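Local atomic coordinates of transcriptional regulatory protein (Chlamydia trachomatis, PDB entry 3Q7R), a protein that binds a cis-acting element in its own promoter DNA and may be a global activator of transcription, its own included. Residues E30-E35 against A111-L116; S59-E64 against V76-D81. One frame throughout, in Å; residues are numbered along the deposited sequence.

Contact 1 of 2, residues E30-E35 against A111-L116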
loop_
_atom_site.group_PDB
_atom_site.type_symbol
_atom_site.label_atom_id
_atom_site.label_comp_id
_atom_site.label_asym_id
_atom_site.label_seq_id
_atom_site.Cartn_x
_atom_site.Cartn_y
_atom_site.Cartn_z
ATOM N N GLU A 30 20.838 3.410 2.173
ATOM C CA GLU A 30 21.747 2.987 3.230
ATOM C C GLU A 30 21.084 2.123 4.302
ATOM O O GLU A 30 21.770 1.435 5.045
ATOM C CB GLU A 30 22.464 4.190 3.843
ATOM C CG GLU A 30 21.605 5.279 4.445
ATOM C CD GLU A 30 22.431 6.506 4.824
ATOM O OE1 GLU A 30 23.577 6.612 4.326
ATOM O OE2 GLU A 30 21.944 7.358 5.609
ATOM N N LEU A 31 19.758 2.156 4.395
ATOM C CA LEU A 31 19.061 1.297 5.353
ATOM C C LEU A 31 18.751 -0.084 4.807
ATOM O O LEU A 31 18.411 -0.986 5.582
ATOM C CB LEU A 31 17.756 1.958 5.810
ATOM C CG LEU A 31 17.933 3.306 6.530
ATOM C CD1 LEU A 31 16.595 3.975 6.810
ATOM C CD2 LEU A 31 18.721 3.112 7.842
ATOM N N LEU A 32 18.820 -0.236 3.487
ATOM C CA LEU A 32 18.483 -1.511 2.838
ATOM C C LEU A 32 19.733 -2.374 2.765
ATOM O O LEU A 32 20.816 -1.863 2.502
ATOM C CB LEU A 32 17.912 -1.287 1.432
ATOM C CG LEU A 32 16.459 -0.769 1.405
ATOM C CD1 LEU A 32 16.049 -0.311 0.033
ATOM C CD2 LEU A 32 15.513 -1.850 1.915
ATOM N N ASN A 33 19.595 -3.669 3.025
ATOM C CA ASN A 33 20.742 -4.595 2.938
ATOM C C ASN A 33 21.032 -4.806 1.462
ATOM O O ASN A 33 20.139 -5.262 0.736
ATOM C CB ASN A 33 20.397 -5.923 3.599
ATOM C CG ASN A 33 21.466 -6.975 3.383
ATOM O OD1 ASN A 33 22.487 -6.715 2.753
ATOM N ND2 ASN A 33 21.229 -8.174 3.893
ATOM N N PRO A 34 22.238 -4.429 0.994
ATOM C CA PRO A 34 22.492 -4.434 -0.451
ATOM C C PRO A 34 22.558 -5.851 -1.027
ATOM O O PRO A 34 22.466 -6.016 -2.234
ATOM C CB PRO A 34 23.833 -3.707 -0.586
ATOM C CG PRO A 34 24.513 -3.926 0.726
ATOM C CD PRO A 34 23.402 -3.943 1.760
ATOM N N GLU A 35 22.697 -6.854 -0.173
ATOM C CA GLU A 35 22.644 -8.234 -0.642
ATOM C C GLU A 35 21.222 -8.608 -1.077
ATOM O O GLU A 35 21.027 -9.514 -1.895
ATOM C CB GLU A 35 23.142 -9.184 0.446
ATOM C CG GLU A 35 24.605 -8.982 0.794
ATOM C CD GLU A 35 25.106 -9.938 1.857
ATOM O OE1 GLU A 35 24.297 -10.706 2.425
ATOM O OE2 GLU A 35 26.327 -9.903 2.122
ATOM N N ALA A 111 8.531 -0.328 3.662
ATOM C CA ALA A 111 7.509 -0.541 2.661
ATOM C C ALA A 111 8.062 -1.315 1.472
ATOM O O ALA A 111 7.380 -2.176 0.937
ATOM C CB ALA A 111 6.952 0.810 2.187
ATOM N N ILE A 112 9.238 -0.919 0.985
ATOM C CA ILE A 112 9.881 -1.635 -0.111
ATOM C C ILE A 112 10.095 -3.091 0.284
ATOM O O ILE A 112 9.816 -4.016 -0.486
ATOM C CB ILE A 112 11.243 -0.952 -0.419
ATOM C CG1 ILE A 112 11.023 0.380 -1.131
ATOM C CG2 ILE A 112 12.174 -1.882 -1.213
ATOM C CD1 ILE A 112 12.347 1.240 -1.168
ATOM N N SER A 113 10.550 -3.305 1.507
ATOM C CA SER A 113 10.799 -4.670 1.988
ATOM C C SER A 113 9.510 -5.499 2.071
ATOM O O SER A 113 9.486 -6.686 1.711
ATOM C CB SER A 113 11.522 -4.632 3.342
ATOM O OG SER A 113 12.763 -3.959 3.224
ATOM N N LEU A 114 8.434 -4.888 2.546
ATOM C CA LEU A 114 7.157 -5.601 2.648
ATOM C C LEU A 114 6.619 -5.890 1.249
ATOM O O LEU A 114 6.161 -7.002 0.979
ATOM C CB LEU A 114 6.126 -4.794 3.437
ATOM C CG LEU A 114 4.720 -5.409 3.513
ATOM C CD1 LEU A 114 4.736 -6.815 4.135
ATOM C CD2 LEU A 114 3.808 -4.510 4.344
ATOM N N PHE A 115 6.647 -4.889 0.371
ATOM C CA PHE A 115 6.067 -5.060 -0.953
ATOM C C PHE A 115 6.739 -6.204 -1.697
ATOM O O PHE A 115 6.077 -7.074 -2.283
ATOM C CB PHE A 115 6.215 -3.748 -1.739
ATOM C CG PHE A 115 5.349 -3.685 -2.972
ATOM C CD1 PHE A 115 4.307 -2.784 -3.033
ATOM C CD2 PHE A 115 5.569 -4.531 -4.043
ATOM C CE1 PHE A 115 3.478 -2.721 -4.171
ATOM C CE2 PHE A 115 4.734 -4.483 -5.163
ATOM C CZ PHE A 115 3.697 -3.596 -5.222
ATOM N N LEU A 116 8.071 -6.201 -1.681
ATOM C CA LEU A 116 8.820 -7.230 -2.405
ATOM C C LEU A 116 8.724 -8.599 -1.750
ATOM O O LEU A 116 8.908 -9.603 -2.429
ATOM C CB LEU A 116 10.287 -6.797 -2.585
ATOM C CG LEU A 116 10.456 -5.696 -3.635
ATOM C CD1 LEU A 116 11.863 -5.143 -3.635
ATOM C CD2 LEU A 116 10.047 -6.236 -4.999
#

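Contact 2 of 2, residues S59-E64 against V76-D81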
loop_
_atom_site.group_PDB
_atom_site.type_symbol
_atom_site.label_atom_id
_atom_site.label_comp_id
_atom_site.label_asym_id
_atom_site.label_seq_id
_atom_site.Cartn_x
_atom_site.Cartn_y
_atom_site.Cartn_z
ATOM N N SER A 59 3.764 13.032 -8.508
ATOM C CA SER A 59 4.039 14.110 -9.439
ATOM C C SER A 59 4.795 13.712 -10.698
ATOM O O SER A 59 4.863 14.538 -11.642
ATOM C CB SER A 59 4.788 15.263 -8.771
ATOM O OG SER A 59 3.999 15.895 -7.737
ATOM N N LEU A 60 5.353 12.500 -10.737
ATOM C CA LEU A 60 6.092 12.013 -11.899
ATOM C C LEU A 60 5.343 10.860 -12.562
ATOM O O LEU A 60 5.821 10.302 -13.564
ATOM C CB LEU A 60 7.492 11.601 -11.542
ATOM C CG LEU A 60 8.364 12.773 -11.075
ATOM C CD1 LEU A 60 9.712 12.277 -10.470
ATOM C CD2 LEU A 60 8.555 13.721 -12.268
ATOM N N LEU A 61 4.156 10.534 -12.036
ATOM C CA LEU A 61 3.426 9.337 -12.544
ATOM C C LEU A 61 2.449 9.780 -13.653
ATOM O O LEU A 61 1.511 10.537 -13.404
ATOM C CB LEU A 61 2.592 8.727 -11.443
ATOM C CG LEU A 61 1.974 7.387 -11.874
ATOM C CD1 LEU A 61 2.948 6.220 -11.963
ATOM C CD2 LEU A 61 0.881 7.061 -10.813
ATOM N N PRO A 62 2.699 9.394 -14.889
ATOM C CA PRO A 62 1.708 9.791 -15.925
ATOM C C PRO A 62 0.281 9.358 -15.568
ATOM O O PRO A 62 0.034 8.263 -15.062
ATOM C CB PRO A 62 2.137 8.968 -17.154
ATOM C CG PRO A 62 3.617 8.720 -16.921
ATOM C CD PRO A 62 3.722 8.485 -15.425
ATOM N N ARG A 63 -0.668 10.241 -15.864
ATOM C CA ARG A 63 -2.026 9.979 -15.392
ATOM C C ARG A 63 -2.731 8.909 -16.204
ATOM O O ARG A 63 -3.740 8.398 -15.717
ATOM C CB ARG A 63 -2.840 11.259 -15.503
ATOM C CG ARG A 63 -2.598 12.209 -14.316
ATOM C CD ARG A 63 -3.446 11.688 -13.092
ATOM N NE ARG A 63 -4.841 11.994 -13.412
ATOM C CZ ARG A 63 -5.383 13.198 -13.243
ATOM N NH1 ARG A 63 -4.649 14.193 -12.731
ATOM N NH2 ARG A 63 -6.661 13.430 -13.591
ATOM N N GLU A 64 -2.210 8.616 -17.398
ATOM C CA GLU A 64 -2.895 7.685 -18.320
ATOM C C GLU A 64 -2.529 6.211 -17.952
ATOM O O GLU A 64 -3.269 5.289 -18.259
ATOM C CB GLU A 64 -2.501 8.016 -19.772
ATOM C CG GLU A 64 -2.761 9.485 -20.144
ATOM C CD GLU A 64 -1.669 10.459 -19.641
ATOM O OE1 GLU A 64 -0.572 10.005 -19.197
ATOM O OE2 GLU A 64 -1.934 11.693 -19.685
ATOM N N VAL A 76 4.634 -1.272 -9.362
ATOM C CA VAL A 76 4.825 0.179 -9.076
ATOM C C VAL A 76 4.168 0.589 -7.765
ATOM O O VAL A 76 2.982 0.287 -7.552
ATOM C CB VAL A 76 4.263 1.045 -10.219
ATOM C CG1 VAL A 76 4.418 2.535 -9.843
ATOM C CG2 VAL A 76 5.015 0.778 -11.574
ATOM N N LEU A 77 4.932 1.226 -6.864
ATOM C CA LEU A 77 4.369 1.777 -5.632
ATOM C C LEU A 77 4.467 3.276 -5.773
ATOM O O LEU A 77 5.542 3.781 -6.153
ATOM C CB LEU A 77 5.242 1.323 -4.433
ATOM C CG LEU A 77 4.955 1.972 -3.059
ATOM C CD1 LEU A 77 3.607 1.496 -2.526
ATOM C CD2 LEU A 77 6.064 1.564 -2.077
ATOM N N VAL A 78 3.392 3.982 -5.445
ATOM C CA VAL A 78 3.335 5.428 -5.695
ATOM C C VAL A 78 3.501 6.230 -4.399
ATOM O O VAL A 78 2.983 5.844 -3.356
ATOM C CB VAL A 78 1.999 5.760 -6.371
ATOM C CG1 VAL A 78 1.784 7.265 -6.421
ATOM C CG2 VAL A 78 1.936 5.112 -7.744
ATOM N N LEU A 79 4.263 7.326 -4.455
ATOM C CA LEU A 79 4.448 8.190 -3.290
ATOM C C LEU A 79 3.661 9.480 -3.494
ATOM O O LEU A 79 3.890 10.207 -4.467
ATOM C CB LEU A 79 5.911 8.555 -3.087
ATOM C CG LEU A 79 6.877 7.379 -3.061
ATOM C CD1 LEU A 79 8.320 7.938 -2.701
ATOM C CD2 LEU A 79 6.375 6.318 -2.041
ATOM N N LEU A 80 2.743 9.758 -2.585
ATOM C CA LEU A 80 1.839 10.930 -2.722
ATOM C C LEU A 80 2.200 12.028 -1.729
ATOM O O LEU A 80 2.446 11.746 -0.564
ATOM C CB LEU A 80 0.388 10.541 -2.370
ATOM C CG LEU A 80 -0.435 10.152 -3.555
ATOM C CD1 LEU A 80 -1.696 9.415 -3.115
ATOM C CD2 LEU A 80 -0.879 11.442 -4.297
ATOM N N ASP A 81 2.149 13.284 -2.155
ATOM C CA ASP A 81 2.380 14.379 -1.185
ATOM C C ASP A 81 1.172 14.638 -0.288
ATOM O O ASP A 81 1.329 15.278 0.776
ATOM C CB ASP A 81 2.612 15.705 -1.918
ATOM C CG ASP A 81 3.938 15.768 -2.664
ATOM O OD1 ASP A 81 4.897 15.053 -2.328
ATOM O OD2 ASP A 81 4.075 16.693 -3.520
#

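Contact 1 of 2, residues E30-E35 against A111-L116
With CG of L32 set opposite its own carbonyl carbon (chi1 -75°) and CG1 of I112 placed likewise (chi1 -73°), the two branched side chains meet at about a right angle in the receiver fold of a response regulator, where the loop residue just after helix 22-31 packs against helix 105-118. The interface is small, 104 Å² over both sides, and has no hydrogen bond across it. It sits on the sheet: L32 also touches Y37 and C39 of strand 37-42, and I112 touches V15 of strand 13-18. F115, further round the helix, packs on W97 of the second subunit. Beyond L32 the chain makes an Asx turn, in which E35 N donates to N33 OD1. The L32 methyl CD2 lies 3.7 Å from S113 OG, but this holds for one of two modelled positions of the serine and is tentative. In that conformer S113 OG is hydrogen-bonded to K109 O, one turn earlier, and the L32 methyl merely abuts it. The firmer evidence for the contact is apolar and comes from the other branch of the leucine, whose CD1 methyl stands 4.2 Å from I112 CD1.

Contact 2 of 2, residues S59-E64 against V76-D81
In this CheY-like receiver fold the loop that follows strand 51-57 turns back over the neighbouring parallel strand 75-80, and L61 is the loop residue that makes the apolar contact with it. Its CD2 methyl comes within 3.8 Å of V78 CG2, the two side chains crossing at about a right angle, while CD1 reaches 4.5 Å from V76 CG1. V76 and V78 both point toward the loop, so one leucine fork bridges two valines that are two positions apart on the strand. CG of L61 lies anti to the backbone N (chi1 -172°), extending the leucine toward the strand, and chi2 of 73° sets how its two methyls divide between the valines. L91 of helix 85-93 touches both L61 and V78, and C56 of strand 51-57 also meets L61, so the leucine is buried between sheet and helix. At the strand's C-terminal end the contact becomes polar and loose. S59 OG and D81 OD2 are 4.3 Å apart, too far for a hydrogen bond; D81 forms a salt bridge through OD1 with R101 NH1. Loop and a short 3-10 turn, with no helix between the two segments, here make the crossover between adjacent parallel strands of a CheY-like receiver sheet.

How the contacts relate
Contacts 1 and 2 occupy opposite sides of the chain's centre, their own centres 20 Å apart. They do not touch, although their nearest atoms come to about 4 Å. Along the sequence, 59-64 and 76-81 are nested within the span closed by 30-35 and 111-116. The sheet, ordered 37-42, 13-18, 51-57, 75-80, 97-100, separates them: they lie on its opposite faces, as in receiver domains generally, and both reach strand 51-57, contact 1 at L53 and contact 2 at C56. The second subunit lies on the contact 1 side alone. W97 thus has two roles: within its own chain it is backbone hydrogen-bonded to V78 of contact 2, and across the dimer it meets helix 105-118.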